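Local coordinates for protein male-specific lethal-3 (Drosophila melanogaster, PDB 3M9Q) that reads a trimethylated lysine mark on histone H3 through its chromodomain, as part of the male-specific lethal complex that raises transcription of the single male X chromosome in flies, at residues I25-E30 against L82-E87; Y40-L45 against Y61-Q66; L56-Y61 against A75-V80. The protein carries 1 engineered substitution. All blocks are in the same frame, centred on the assembly; numbering follows the deposited sequence.

Interaction 1: I25-E30 against L82-E87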
# COMPACT_ATOMS: atom_id res chain seq x y z
N ILE A 25 1.59 3.03 9.59
CA ILE A 25 0.41 2.25 9.25
C ILE A 25 -0.21 2.88 8.01
O ILE A 25 -0.44 4.09 7.97
CB ILE A 25 -0.63 2.22 10.39
CG1 ILE A 25 -0.02 1.68 11.69
CG2 ILE A 25 -1.84 1.37 9.98
CD1 ILE A 25 0.63 0.31 11.56
N VAL A 26 -0.44 2.05 7.01
CA VAL A 26 -0.99 2.48 5.72
C VAL A 26 -2.09 1.51 5.29
O VAL A 26 -2.18 0.40 5.81
CB VAL A 26 0.11 2.56 4.63
CG1 VAL A 26 1.19 3.57 5.03
CG2 VAL A 26 0.71 1.17 4.36
N LEU A 27 -2.92 1.94 4.36
CA LEU A 27 -3.96 1.07 3.83
C LEU A 27 -3.60 0.71 2.40
O LEU A 27 -3.28 1.58 1.60
CB LEU A 27 -5.33 1.76 3.91
CG LEU A 27 -5.67 2.37 5.28
CD1 LEU A 27 -7.05 3.03 5.26
CD2 LEU A 27 -5.57 1.37 6.43
N CYS A 28 -3.61 -0.58 2.10
CA CYS A 28 -3.13 -1.09 0.82
C CYS A 28 -4.26 -1.71 0.02
O CYS A 28 -4.97 -2.58 0.50
CB CYS A 28 -2.05 -2.16 1.05
SG CYS A 28 -1.28 -2.80 -0.47
N TYR A 29 -4.39 -1.29 -1.23
CA TYR A 29 -5.40 -1.87 -2.13
C TYR A 29 -5.08 -3.31 -2.47
O TYR A 29 -3.95 -3.68 -2.73
CB TYR A 29 -5.54 -1.06 -3.42
CG TYR A 29 -6.47 0.11 -3.31
CD1 TYR A 29 -7.84 -0.08 -3.14
CD2 TYR A 29 -5.99 1.41 -3.35
CE1 TYR A 29 -8.69 0.99 -3.04
CE2 TYR A 29 -6.84 2.49 -3.25
CZ TYR A 29 -8.19 2.27 -3.09
OH TYR A 29 -9.09 3.32 -2.98
N GLU A 30 -6.13 -4.12 -2.48
CA GLU A 30 -6.08 -5.49 -3.00
C GLU A 30 -5.47 -5.52 -4.41
O GLU A 30 -5.94 -4.81 -5.29
CB GLU A 30 -7.52 -6.05 -3.07
CG GLU A 30 -7.70 -7.30 -3.90
CD GLU A 30 -7.03 -8.47 -3.28
OE1 GLU A 30 -7.51 -8.89 -2.18
OE2 GLU A 30 -6.05 -8.99 -3.85
N LEU A 82 -2.59 4.15 0.75
CA LEU A 82 -3.29 5.33 1.27
C LEU A 82 -2.85 5.62 2.68
O LEU A 82 -2.61 4.72 3.48
CB LEU A 82 -4.80 5.11 1.27
CG LEU A 82 -5.50 4.98 -0.08
CD1 LEU A 82 -6.97 4.61 0.12
CD2 LEU A 82 -5.37 6.25 -0.91
N LYS A 83 -2.79 6.91 3.00
CA LYS A 83 -2.56 7.37 4.36
C LYS A 83 -3.69 6.94 5.29
O LYS A 83 -4.84 6.84 4.89
CB LYS A 83 -2.42 8.89 4.39
CG LYS A 83 -1.17 9.42 3.70
CD LYS A 83 0.06 9.18 4.54
CE LYS A 83 1.33 9.61 3.85
NZ LYS A 83 2.50 9.46 4.76
N ASP A 84 -3.33 6.70 6.55
CA ASP A 84 -4.25 6.17 7.58
C ASP A 84 -5.10 7.25 8.22
O ASP A 84 -5.17 7.38 9.44
CB ASP A 84 -3.43 5.44 8.64
CG ASP A 84 -4.28 4.59 9.56
OD1 ASP A 84 -5.41 4.22 9.17
OD2 ASP A 84 -3.79 4.30 10.68
N THR A 85 -5.73 8.06 7.38
CA THR A 85 -6.64 9.13 7.82
C THR A 85 -8.02 8.58 8.13
O THR A 85 -8.40 7.50 7.69
CB THR A 85 -6.81 10.17 6.71
OG1 THR A 85 -7.39 9.51 5.58
CG2 THR A 85 -5.47 10.82 6.33
N GLU A 86 -8.80 9.34 8.88
CA GLU A 86 -10.17 8.95 9.20
C GLU A 86 -10.96 8.70 7.92
O GLU A 86 -11.74 7.75 7.82
CB GLU A 86 -10.86 10.00 10.08
CG GLU A 86 -12.39 9.88 10.17
CD GLU A 86 -12.91 8.64 10.87
OE1 GLU A 86 -12.11 7.81 11.35
OE2 GLU A 86 -14.15 8.50 10.94
N GLU A 87 -10.75 9.56 6.93
CA GLU A 87 -11.50 9.47 5.69
C GLU A 87 -11.19 8.16 4.96
O GLU A 87 -12.08 7.48 4.44
CB GLU A 87 -11.24 10.69 4.80
CG GLU A 87 -11.83 11.99 5.36
CD GLU A 87 -11.27 12.37 6.74
OE1 GLU A 87 -10.03 12.38 6.92
OE2 GLU A 87 -12.09 12.67 7.65
O HOH W 1 -0.55 6.77 7.39
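With its CG anti to the backbone N (chi1 -167°), Asp-84 lies side by side with Ile-25, whose CG2 is likewise anti to its own backbone N; the carboxylate OD2 comes within 3.6 Å of that methyl. This is where the chromodomain's five-stranded antiparallel sheet passes into its C-terminal helix, strand 81-83 being the edge strand next to 25-29. The evidence for strand pairing is a two-way bond between Leu-27 and Leu-82. Leu-27 N reaches Leu-82 O at 2.9 Å and is almost straight, 175° at the hydrogen, while Leu-82 N gives to Leu-27 O at 2.8 Å, more bent at 152°; each donor lies in the plane of the carbonyl it meets.

Beyond Lys-83 the strands part, and a water takes over, donating a hydrogen bond to Ile-25 O and accepting one from the N of Asp-84, the residue at the centre of an inverse gamma turn. Asp-84 CB still packs against Ile-25 O at 3.3 Å. Its carboxylate forms a salt bridge with Arg-89 of the helix, and Thr-85 OG1 caps that helix at Asn-88 N.

On the face carrying Leu-27 and Leu-82, both side chains touch Asn-88 of the helix. Leu-82 CD1 ends against the phenol end of Tyr-29, 4.0 Å from both CE2 and OH.

Interaction 2: Y40-L45 against Y61-Q66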
# COMPACT_ATOMS: atom_id res chain seq x y z
N TYR A 40 -6.44 -3.15 2.81
CA TYR A 40 -5.87 -3.89 3.94
C TYR A 40 -5.02 -3.00 4.81
O TYR A 40 -4.13 -2.30 4.32
CB TYR A 40 -5.01 -5.04 3.42
CG TYR A 40 -5.79 -6.03 2.57
CD1 TYR A 40 -6.79 -6.82 3.12
CD2 TYR A 40 -5.55 -6.15 1.22
CE1 TYR A 40 -7.51 -7.72 2.33
CE2 TYR A 40 -6.26 -7.05 0.43
CZ TYR A 40 -7.22 -7.83 0.99
OH TYR A 40 -7.93 -8.72 0.21
N THR A 41 -5.26 -3.06 6.11
CA THR A 41 -4.44 -2.33 7.08
C THR A 41 -3.06 -2.98 7.14
O THR A 41 -2.93 -4.18 7.34
CB THR A 41 -5.11 -2.34 8.46
OG1 THR A 41 -6.47 -1.91 8.30
CG2 THR A 41 -4.38 -1.44 9.44
N SER A 42 -2.05 -2.15 6.92
CA SER A 42 -0.68 -2.63 6.70
C SER A 42 0.33 -1.77 7.44
O SER A 42 0.05 -0.65 7.85
CB SER A 42 -0.37 -2.58 5.20
OG SER A 42 -1.36 -3.27 4.44
N LYS A 43 1.53 -2.31 7.60
CA LYS A 43 2.64 -1.62 8.25
C LYS A 43 3.83 -1.62 7.32
O LYS A 43 4.20 -2.65 6.76
CB LYS A 43 3.01 -2.34 9.56
CG LYS A 43 4.20 -1.77 10.33
CD LYS A 43 4.53 -2.64 11.54
CE LYS A 43 5.66 -2.10 12.38
NZ LYS A 43 5.98 -3.04 13.50
N VAL A 44 4.46 -0.46 7.16
CA VAL A 44 5.62 -0.33 6.28
C VAL A 44 6.86 -0.87 7.00
O VAL A 44 7.23 -0.42 8.08
CB VAL A 44 5.85 1.13 5.84
CG1 VAL A 44 7.09 1.24 4.94
CG2 VAL A 44 4.60 1.67 5.13
N LEU A 45 7.50 -1.83 6.35
CA LEU A 45 8.69 -2.49 6.88
C LEU A 45 9.98 -1.88 6.37
O LEU A 45 10.99 -1.89 7.07
CB LEU A 45 8.68 -3.97 6.49
CG LEU A 45 7.50 -4.78 7.02
CD1 LEU A 45 7.65 -6.23 6.55
CD2 LEU A 45 7.42 -4.68 8.54
N TYR A 61 7.94 -0.09 -1.42
CA TYR A 61 7.51 -0.15 -0.03
C TYR A 61 7.22 -1.58 0.35
O TYR A 61 6.24 -2.17 -0.09
CB TYR A 61 6.26 0.71 0.16
CG TYR A 61 6.45 2.16 -0.24
CD1 TYR A 61 6.88 3.11 0.68
CD2 TYR A 61 6.24 2.58 -1.54
CE1 TYR A 61 7.08 4.44 0.32
CE2 TYR A 61 6.43 3.90 -1.92
CZ TYR A 61 6.86 4.83 -0.99
OH TYR A 61 7.05 6.15 -1.34
N LYS A 62 8.11 -2.16 1.15
CA LYS A 62 7.85 -3.49 1.70
C LYS A 62 6.87 -3.34 2.84
O LYS A 62 7.11 -2.58 3.79
CB LYS A 62 9.12 -4.19 2.18
CG LYS A 62 8.86 -5.66 2.52
CD LYS A 62 10.05 -6.40 3.08
CE LYS A 62 9.68 -7.86 3.31
NZ LYS A 62 10.84 -8.69 3.71
N ILE A 63 5.76 -4.06 2.74
CA ILE A 63 4.71 -3.97 3.74
C ILE A 63 4.32 -5.31 4.33
O ILE A 63 4.46 -6.37 3.71
CB ILE A 63 3.46 -3.24 3.21
CG1 ILE A 63 2.80 -4.03 2.07
CG2 ILE A 63 3.78 -1.80 2.78
CD1 ILE A 63 1.45 -3.42 1.62
N HIS A 64 3.84 -5.21 5.56
CA HIS A 64 3.26 -6.31 6.33
C HIS A 64 1.76 -6.09 6.45
O HIS A 64 1.31 -4.99 6.75
CB HIS A 64 3.89 -6.33 7.72
CG HIS A 64 3.30 -7.36 8.63
ND1 HIS A 64 3.60 -8.70 8.51
CD2 HIS A 64 2.43 -7.27 9.67
CE1 HIS A 64 2.94 -9.38 9.43
NE2 HIS A 64 2.23 -8.53 10.15
N PHE A 65 1.00 -7.15 6.24
CA PHE A 65 -0.46 -7.08 6.40
C PHE A 65 -0.81 -7.41 7.83
O PHE A 65 -0.56 -8.50 8.32
CB PHE A 65 -1.13 -7.98 5.38
CG PHE A 65 -0.78 -7.58 3.99
CD1 PHE A 65 -1.38 -6.47 3.42
CD2 PHE A 65 0.23 -8.21 3.30
CE1 PHE A 65 -1.04 -6.06 2.16
CE2 PHE A 65 0.59 -7.80 2.04
CZ PHE A 65 -0.04 -6.72 1.47
N GLN A 66 -1.37 -6.43 8.52
CA GLN A 66 -1.62 -6.57 9.95
C GLN A 66 -2.56 -7.75 10.21
O GLN A 66 -3.61 -7.89 9.58
CB GLN A 66 -2.24 -5.29 10.53
CG GLN A 66 -1.38 -4.03 10.43
CD GLN A 66 -0.15 -4.08 11.30
OE1 GLN A 66 0.73 -4.92 11.13
NE2 GLN A 66 -0.07 -3.15 12.24
O HOH W 2 -4.60 -6.44 7.39
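Lys-43 and His-64 bond in both directions: Lys-43 N to His-64 O at 2.8 Å and His-64 N to Lys-43 O at 2.9 Å. They belong to strands 39-51 and 57-65, a beta hairpin whose antiparallel register is continued on either side by Leu-45 N to Lys-62 O and Gln-66 N to Thr-41 O. At the non-hydrogen-bonded pairs Ser-42/Phe-65 and Val-44/Ile-63 the CA atoms are 4.5 Å apart, and Ser-42 CA makes a CA-H...O contact with His-64 O.

On the face of Ser-42, Val-44, Ile-63 and Phe-65, the Ser-42 hydroxyl sits obliquely to the Phe-65 ring, with OG 3.4 Å from CD1. Ser-42 OG donates to Tyr-40 O at 2.9 Å, from 60° above that carbonyl's plane, which holds it there. Ile-63 CD1 fills in beside it, with CG1 between the backbone N and carbonyl carbon (chi1 65°), and also meets Cys-28 of strand 25-29, on the far side of 39-51.

Across the sheet, Leu-45 CD1 rests on His-64 CB at 3.9 Å, the side chains crossing obliquely, while Gln-66 brings OE1 to the edge of the imidazole, in its plane. In the second shell His-64 ND1 is hydrogen-bonded to Asp-73 OD1; near the other end of the pairing Thr-41 OG1 is hydrogen-bonded to Gln-92 of the C-terminal helix, and a water donates to Thr-41 O and Gln-66 O.

The Asp-73 carboxylate would be expected to favour the protonated imidazole of His-64.

Interaction 3: L56-Y61 against A75-V80. Engineered in segment 75-80: Ala-75 (natural residue Cys).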
# COMPACT_ATOMS: atom_id res chain seq x y z
N LEU A 56 15.43 7.65 -13.41
CA LEU A 56 14.62 8.39 -12.43
C LEU A 56 14.24 7.50 -11.26
O LEU A 56 14.07 6.28 -11.38
CB LEU A 56 13.36 8.97 -13.08
CG LEU A 56 13.60 10.02 -14.16
CD1 LEU A 56 12.29 10.47 -14.80
CD2 LEU A 56 14.39 11.23 -13.63
N ARG A 57 14.07 8.13 -10.11
CA ARG A 57 13.84 7.42 -8.85
C ARG A 57 12.41 6.96 -8.67
O ARG A 57 11.46 7.67 -9.00
CB ARG A 57 14.21 8.29 -7.66
CG ARG A 57 15.68 8.58 -7.54
CD ARG A 57 15.90 9.71 -6.57
NE ARG A 57 17.32 9.93 -6.35
CZ ARG A 57 17.84 11.12 -6.09
NH1 ARG A 57 17.06 12.18 -6.06
NH2 ARG A 57 19.15 11.25 -5.89
N PHE A 58 12.29 5.77 -8.11
CA PHE A 58 11.00 5.29 -7.59
C PHE A 58 11.23 4.52 -6.31
O PHE A 58 12.36 4.14 -5.98
CB PHE A 58 10.21 4.46 -8.61
CG PHE A 58 10.84 3.14 -8.99
CD1 PHE A 58 10.41 1.97 -8.39
CD2 PHE A 58 11.83 3.06 -9.95
CE1 PHE A 58 10.96 0.75 -8.73
CE2 PHE A 58 12.38 1.84 -10.29
CZ PHE A 58 11.93 0.68 -9.68
N TYR A 59 10.16 4.32 -5.56
CA TYR A 59 10.23 3.71 -4.23
C TYR A 59 9.44 2.42 -4.14
O TYR A 59 8.31 2.33 -4.61
CB TYR A 59 9.78 4.73 -3.15
CG TYR A 59 10.74 5.89 -3.16
CD1 TYR A 59 11.90 5.86 -2.40
CD2 TYR A 59 10.53 6.97 -4.01
CE1 TYR A 59 12.81 6.90 -2.46
CE2 TYR A 59 11.44 8.00 -4.08
CZ TYR A 59 12.58 7.96 -3.30
OH TYR A 59 13.48 8.99 -3.39
N GLU A 60 10.09 1.43 -3.55
CA GLU A 60 9.47 0.14 -3.26
C GLU A 60 9.21 0.07 -1.77
O GLU A 60 10.14 0.15 -0.97
CB GLU A 60 10.37 -1.01 -3.66
CG GLU A 60 10.53 -1.20 -5.13
CD GLU A 60 11.18 -2.52 -5.48
OE1 GLU A 60 11.89 -3.10 -4.62
OE2 GLU A 60 10.97 -2.98 -6.61
N TYR A 61 7.94 -0.09 -1.42
CA TYR A 61 7.51 -0.15 -0.03
C TYR A 61 7.22 -1.58 0.35
O TYR A 61 6.24 -2.17 -0.09
CB TYR A 61 6.26 0.71 0.16
CG TYR A 61 6.45 2.16 -0.24
CD1 TYR A 61 6.88 3.11 0.68
CD2 TYR A 61 6.24 2.58 -1.54
CE1 TYR A 61 7.08 4.44 0.32
CE2 TYR A 61 6.43 3.90 -1.92
CZ TYR A 61 6.86 4.83 -0.99
OH TYR A 61 7.05 6.15 -1.34
N ALA A 75 6.35 -6.31 -1.41
CA ALA A 75 6.78 -4.97 -1.84
C ALA A 75 5.82 -4.40 -2.88
O ALA A 75 5.48 -5.06 -3.86
CB ALA A 75 8.20 -5.02 -2.41
N VAL A 76 5.39 -3.17 -2.64
CA VAL A 76 4.44 -2.47 -3.50
C VAL A 76 4.88 -1.05 -3.83
O VAL A 76 5.79 -0.50 -3.22
CB VAL A 76 3.02 -2.40 -2.85
CG1 VAL A 76 2.50 -3.78 -2.52
CG2 VAL A 76 3.03 -1.51 -1.60
N ARG A 77 4.21 -0.47 -4.82
CA ARG A 77 4.42 0.93 -5.22
C ARG A 77 3.46 1.86 -4.47
O ARG A 77 2.44 1.43 -3.93
CB ARG A 77 4.23 1.10 -6.74
CG ARG A 77 5.26 0.35 -7.58
CD ARG A 77 6.66 0.94 -7.46
NE ARG A 77 6.77 2.25 -8.10
CZ ARG A 77 7.09 2.43 -9.37
NH1 ARG A 77 7.36 1.39 -10.14
NH2 ARG A 77 7.17 3.66 -9.87
N ALA A 78 3.79 3.13 -4.45
CA ALA A 78 3.03 4.11 -3.67
C ALA A 78 1.59 4.19 -4.14
O ALA A 78 0.68 4.55 -3.39
CB ALA A 78 3.68 5.51 -3.75
N THR A 79 1.37 3.85 -5.40
CA THR A 79 0.06 4.08 -6.01
C THR A 79 -1.04 3.25 -5.36
O THR A 79 -2.22 3.59 -5.43
CB THR A 79 0.09 3.76 -7.51
OG1 THR A 79 0.49 2.40 -7.69
CG2 THR A 79 1.08 4.65 -8.22
N VAL A 80 -0.67 2.15 -4.71
CA VAL A 80 -1.67 1.27 -4.10
C VAL A 80 -1.85 1.53 -2.61
O VAL A 80 -2.64 0.86 -1.95
CB VAL A 80 -1.39 -0.22 -4.37
CG1 VAL A 80 -1.30 -0.49 -5.87
CG2 VAL A 80 -0.12 -0.69 -3.66
O HOH W 3 6.35 3.78 -5.66
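Tyr-61 and Val-76, both buried, are joined by direct backbone bonds, while on the exposed side of the contact Arg-77 meets Phe-58 and is bridged by water. Tyr-61 N donates to Val-76 O at 2.8 Å, nearly along the C=O axis. Val-76 N returns a bond of 2.9 Å to Tyr-61 O, arriving 40° out of that carbonyl's plane. Val-76 O also lies in the plane of the Tyr-61 ring, at its edge, 3.5 Å from CD2, and the ring reaches on so that CE2 touches Ala-78 CB at 3.7 Å. Beyond, the Tyr-61 hydroxyl bonds Leu-19 N.

These residues join strands 57-65 and 74-76, a beta hairpin at one edge of the chromodomain sheet. Ala-75, an engineered residue in this construct, adds a CA-H...O contact to Tyr-61 O. Past Val-76 the chain turns into a short 3-10 segment, and the direct backbone bonding between the strands gives way to water.

That water donates to Tyr-59 O and accepts from Arg-77 NE and Ala-78 N, lying in the guanidinium plane at its edge. The Arg-77 chain, bent at chi2 and chi3, turns CD and NE back towards Phe-58. Phe-58 CD1 stands 3.4 Å above the centre of the Arg-77 guanidinium, the two planes 31° apart, and Phe-58 CB comes 3.4 Å from Arg-77 NH2. Arg-77 NH2 is also salt-bridged to Glu-16.

From the N terminus, strand 25-29 comes first, but its partner in interaction 1 arrives only near the C-terminal end of the chain, so that contact closes the longest loop and both others lie within it. Strand 39-51 then pairs with 57-65, interaction 2 closing the loop between Leu-45 and Tyr-61, and interaction 3 closes that between Tyr-61 and Ala-75. These two hairpin contacts cross along the chain and share Tyr-61. Strands 25-29 and 39-51 are neighbours, as Val-26 O to Ser-42 N at 2.8 Å attests. Interaction 3 returns to interaction 1 through Tyr-29 N to Val-80 O at 2.9 Å. Together they tie five strands into one antiparallel sheet and bring the C-terminal helix against it.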